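Local structure of mandelate racemase/muconate lactonizing protein (Thermobispora bispora, 3VC5) at residues 335-340 / 351-356; 190-195 / 221-226. The protein probably catalyses the magnesium-dependent dehydration of D-glucarate to 5-dehydro-4-deoxy-D-glucarate, as a member of the mandelate racemase/muconate lactonizing enzyme family. All coordinates share one frame; numbering follows the deposited sequence.

From the N terminus, contact 2 comes first: it closes a loop of 25 residues between 190-195 and 221-226, bringing helix 189-203 beside helix 217-230 with strand 208-211 between them in sequence. Contact 1 closes later and more tightly, across 10 residues, where the end of strand 334-337 meets helix 344-355. The two loops follow each other in series, neither nesting nor crossing. The centres of contact 1 and contact 2 lie about 26 Å apart. The nearest atoms of contact 1 and contact 2 are about 13 Å apart, so they do not touch. Both belong to the enolase-type barrel: contact 2 joins neighbouring helices, whereas contact 1 ties a barrel strand to the next helix.

Contact 1 (335-340 / 351-356); sequences LSMHSN and THLAAA
Met337 reaches from the end of strand 334-337 to Leu353 and Ala354 on helix 344-355, and only its last carbon makes the contact. Its CB points toward the helix but stays 6.2 Å from Ala354 CB. With CG anti to the backbone N (chi1 -171°) and the next torsion also extended, the chain advances across the gap, although CG is still 5.8 Å from Leu353 CD2. SD comes closer without touching, at 5.1 Å from Leu353 CD2. The bend at the last torsion, chi3 -66°, then brings CE within 4.0 Å of Leu353 CD2 and, equally, 4.0 Å of Ala354 CB. The angle at CE between these two carbons is about 102°, evidence that the methyl settles between two neighbouring helix positions instead of facing one. Leu353 offers a single branch, its side chain running obliquely to that of Met337.

Beyond the pair, Leu353 also packs on Leu318 and Ser321 of helix 318-330, and Ala354 on Val162 of strand 161-169, which places the contact in the layer between barrel strands and outer helices. The next residue, His338, is the predicted proton acceptor; its CA-CB bond points away from that of Met337, and its ND1 is hydrogen-bonded to Asp311. The touching groups are all buried and apolar, which implies that across this contact the attraction comes from dispersion and the exclusion of water, with no directional polar bond between the segments.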
# COMPACT_ATOMS: atom_id res chain seq x y z
N LEU A 335 -12.78 1.28 6.31
CA LEU A 335 -12.26 2.64 6.34
C LEU A 335 -13.30 3.70 6.23
O LEU A 335 -14.23 3.61 5.39
CB LEU A 335 -11.24 2.87 5.23
CG LEU A 335 -9.79 3.13 5.70
CD1 LEU A 335 -9.19 1.95 6.39
CD2 LEU A 335 -8.89 3.54 4.53
N SER A 336 -13.14 4.71 7.08
CA SER A 336 -13.85 5.97 6.91
C SER A 336 -12.76 7.05 6.84
O SER A 336 -11.59 6.73 6.59
CB SER A 336 -14.79 6.19 8.10
OG SER A 336 -15.56 7.37 7.94
N MET A 337 -13.12 8.32 7.06
CA MET A 337 -12.11 9.37 6.97
C MET A 337 -12.41 10.44 8.00
O MET A 337 -13.52 10.95 8.05
CB MET A 337 -12.11 10.00 5.57
CG MET A 337 -10.93 10.96 5.33
SD MET A 337 -10.84 11.65 3.65
CE MET A 337 -10.48 10.16 2.70
N HIS A 338 -11.40 10.80 8.78
CA HIS A 338 -11.46 11.85 9.79
C HIS A 338 -11.17 13.20 9.13
O HIS A 338 -10.35 13.31 8.19
CB HIS A 338 -10.43 11.53 10.90
CG HIS A 338 -10.10 12.70 11.79
ND1 HIS A 338 -9.07 13.60 11.52
CD2 HIS A 338 -10.68 13.12 12.95
CE1 HIS A 338 -9.03 14.51 12.49
NE2 HIS A 338 -10.01 14.25 13.36
N SER A 339 -11.80 14.23 9.70
CA SER A 339 -11.64 15.61 9.24
C SER A 339 -11.16 16.51 10.40
O SER A 339 -11.52 16.27 11.57
CB SER A 339 -12.98 16.10 8.65
OG SER A 339 -12.91 17.48 8.35
N ASN A 340 -10.38 17.55 10.09
CA ASN A 340 -10.24 18.73 10.95
C ASN A 340 -10.68 19.96 10.12
O ASN A 340 -10.69 19.88 8.86
CB ASN A 340 -8.80 18.97 11.40
CG ASN A 340 -8.37 18.07 12.53
OD1 ASN A 340 -7.49 17.23 12.34
ND2 ASN A 340 -8.96 18.24 13.71
N THR A 351 -10.98 14.06 -1.49
CA THR A 351 -11.90 13.54 -2.48
C THR A 351 -11.20 12.63 -3.50
O THR A 351 -11.70 11.56 -3.82
CB THR A 351 -12.65 14.70 -3.15
OG1 THR A 351 -13.40 15.40 -2.14
CG2 THR A 351 -13.60 14.20 -4.26
N HIS A 352 -10.03 13.05 -4.00
CA HIS A 352 -9.29 12.18 -4.91
C HIS A 352 -8.87 10.89 -4.21
O HIS A 352 -8.95 9.81 -4.81
CB HIS A 352 -8.03 12.89 -5.48
CG HIS A 352 -8.34 13.90 -6.53
ND1 HIS A 352 -8.43 13.57 -7.87
CD2 HIS A 352 -8.55 15.24 -6.45
CE1 HIS A 352 -8.72 14.66 -8.56
NE2 HIS A 352 -8.80 15.69 -7.73
N LEU A 353 -8.42 11.01 -2.96
CA LEU A 353 -8.00 9.81 -2.22
C LEU A 353 -9.19 8.86 -2.07
O LEU A 353 -9.11 7.65 -2.39
CB LEU A 353 -7.44 10.20 -0.85
CG LEU A 353 -7.17 9.03 0.14
CD1 LEU A 353 -6.12 8.05 -0.41
CD2 LEU A 353 -6.75 9.61 1.48
N ALA A 354 -10.31 9.37 -1.54
CA ALA A 354 -11.47 8.49 -1.34
C ALA A 354 -12.01 7.93 -2.67
O ALA A 354 -12.43 6.76 -2.73
CB ALA A 354 -12.58 9.22 -0.59
N ALA A 355 -12.04 8.75 -3.73
CA ALA A 355 -12.59 8.28 -5.01
C ALA A 355 -11.80 7.11 -5.60
O ALA A 355 -12.36 6.26 -6.30
CB ALA A 355 -12.65 9.45 -6.04
N ALA A 356 -10.49 7.10 -5.35
CA ALA A 356 -9.58 6.17 -6.01
C ALA A 356 -9.16 5.03 -5.09
O ALA A 356 -8.26 4.27 -5.44
CB ALA A 356 -8.30 6.90 -6.53

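Contact 2 (190-195 / 221-226); sequences DGIVAQ and AEAIQA
Val193 CG2 meets Ala226 CB at 3.7 Å, the nearest carbon-to-carbon approach between segments 190-195 and 221-226, which lie on neighbouring outer helices, 189-203 and 217-230, of the (beta/alpha)7beta barrel of the enolase superfamily. A second touch is looser: Ile192 CG2 stands 4.5 Å from Ala223 CB. Both are carbon-to-carbon contacts, and in both a branched residue of the first helix touches an alanine of the second. The alanines are three positions apart, so they lie on one side of helix 217-230. Their small side chains allow a close approach of the backbones, with Ile192 CA and Ala223 CA 6.8 Å apart and Val193 CA and Ala226 CA separated by the same distance.

The two branches of Val193 play unequal parts. CG1 is anti to the backbone N (chi1 171°), and it remains 5.9 Å from Ala226 CB, while CG2 lies anti to the carbonyl carbon and does the touching. In Ile192 the CA-CB bond points toward the second helix, yet the end of the chain leads away from it; CD1 is 5.8 Å from Ala223 CB.

Around this first shell, Leu227 touches both Ile192 and Val193, and Ala230 continues the seam along helix 217-230 against Val193. On the inner side, Leu210 of strand 208-211 and Tyr170 each pack against both Ile192 and Ala223, so the helix pair rests on the barrel wall. Leu210 immediately precedes Lys211, the predicted proton acceptor, whose side chain is about 8 Å from that of Ile192. Burial differs between the pairs: Ile192 and Ala223 are buried, Val193 and Ala226 partly exposed. At that outer pair, Val193 CG2 also lies 3.7 Å from the carbonyl oxygen Ala226 O.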
# COMPACT_ATOMS: atom_id res chain seq x y z
N ASP A 190 -33.67 18.68 20.10
CA ASP A 190 -34.36 19.54 19.14
C ASP A 190 -33.39 20.40 18.34
O ASP A 190 -33.51 20.54 17.11
CB ASP A 190 -35.35 20.46 19.87
CG ASP A 190 -36.62 19.75 20.29
OD1 ASP A 190 -36.85 18.57 19.93
OD2 ASP A 190 -37.42 20.39 21.00
N GLY A 191 -32.44 21.01 19.05
CA GLY A 191 -31.47 21.88 18.41
C GLY A 191 -30.57 21.13 17.44
O GLY A 191 -30.25 21.64 16.38
N ILE A 192 -30.15 19.92 17.80
CA ILE A 192 -29.35 19.07 16.93
C ILE A 192 -30.13 18.61 15.70
O ILE A 192 -29.62 18.63 14.56
CB ILE A 192 -28.77 17.86 17.73
CG1 ILE A 192 -27.68 18.34 18.71
CG2 ILE A 192 -28.30 16.71 16.81
CD1 ILE A 192 -26.40 18.83 18.05
N VAL A 193 -31.39 18.21 15.90
CA VAL A 193 -32.22 17.86 14.76
C VAL A 193 -32.38 19.08 13.84
O VAL A 193 -32.34 18.94 12.62
CB VAL A 193 -33.59 17.29 15.19
CG1 VAL A 193 -34.52 17.15 13.98
CG2 VAL A 193 -33.41 15.93 15.85
N ALA A 194 -32.57 20.28 14.40
CA ALA A 194 -32.75 21.46 13.55
C ALA A 194 -31.48 21.72 12.74
O ALA A 194 -31.54 22.07 11.55
CB ALA A 194 -33.12 22.68 14.37
N GLN A 195 -30.32 21.56 13.39
CA GLN A 195 -29.04 21.75 12.73
C GLN A 195 -28.87 20.75 11.58
O GLN A 195 -28.41 21.10 10.48
CB GLN A 195 -27.90 21.59 13.75
CG GLN A 195 -26.50 21.92 13.21
CD GLN A 195 -25.46 21.59 14.25
OE1 GLN A 195 -25.34 22.29 15.28
NE2 GLN A 195 -24.76 20.51 14.05
N ALA A 221 -27.32 10.26 23.69
CA ALA A 221 -28.11 9.14 23.17
C ALA A 221 -29.50 9.62 22.73
O ALA A 221 -30.02 9.18 21.70
CB ALA A 221 -28.20 8.01 24.20
N GLU A 222 -30.11 10.50 23.52
CA GLU A 222 -31.42 11.06 23.19
C GLU A 222 -31.38 11.79 21.84
O GLU A 222 -32.31 11.65 21.03
CB GLU A 222 -31.88 12.05 24.25
CG GLU A 222 -32.41 11.46 25.53
CD GLU A 222 -32.97 12.53 26.43
OE1 GLU A 222 -33.66 13.44 25.91
OE2 GLU A 222 -32.72 12.48 27.66
N ALA A 223 -30.32 12.58 21.62
CA ALA A 223 -30.14 13.31 20.37
C ALA A 223 -30.00 12.34 19.19
O ALA A 223 -30.58 12.54 18.12
CB ALA A 223 -28.92 14.19 20.44
N ILE A 224 -29.20 11.29 19.39
CA ILE A 224 -29.08 10.25 18.36
C ILE A 224 -30.45 9.64 18.04
O ILE A 224 -30.80 9.45 16.87
CB ILE A 224 -28.10 9.13 18.79
CG1 ILE A 224 -26.65 9.64 18.69
CG2 ILE A 224 -28.30 7.89 17.93
CD1 ILE A 224 -26.21 10.02 17.26
N GLN A 225 -31.23 9.32 19.06
CA GLN A 225 -32.55 8.77 18.81
C GLN A 225 -33.47 9.74 18.07
O GLN A 225 -34.26 9.33 17.21
CB GLN A 225 -33.19 8.34 20.13
CG GLN A 225 -32.72 6.98 20.58
CD GLN A 225 -33.35 5.87 19.75
OE1 GLN A 225 -32.99 4.70 19.89
NE2 GLN A 225 -34.30 6.23 18.88
N ALA A 226 -33.37 11.01 18.42
CA ALA A 226 -34.16 12.03 17.74
C ALA A 226 -33.76 12.16 16.28
O ALA A 226 -34.61 12.45 15.42
CB ALA A 226 -34.00 13.38 18.45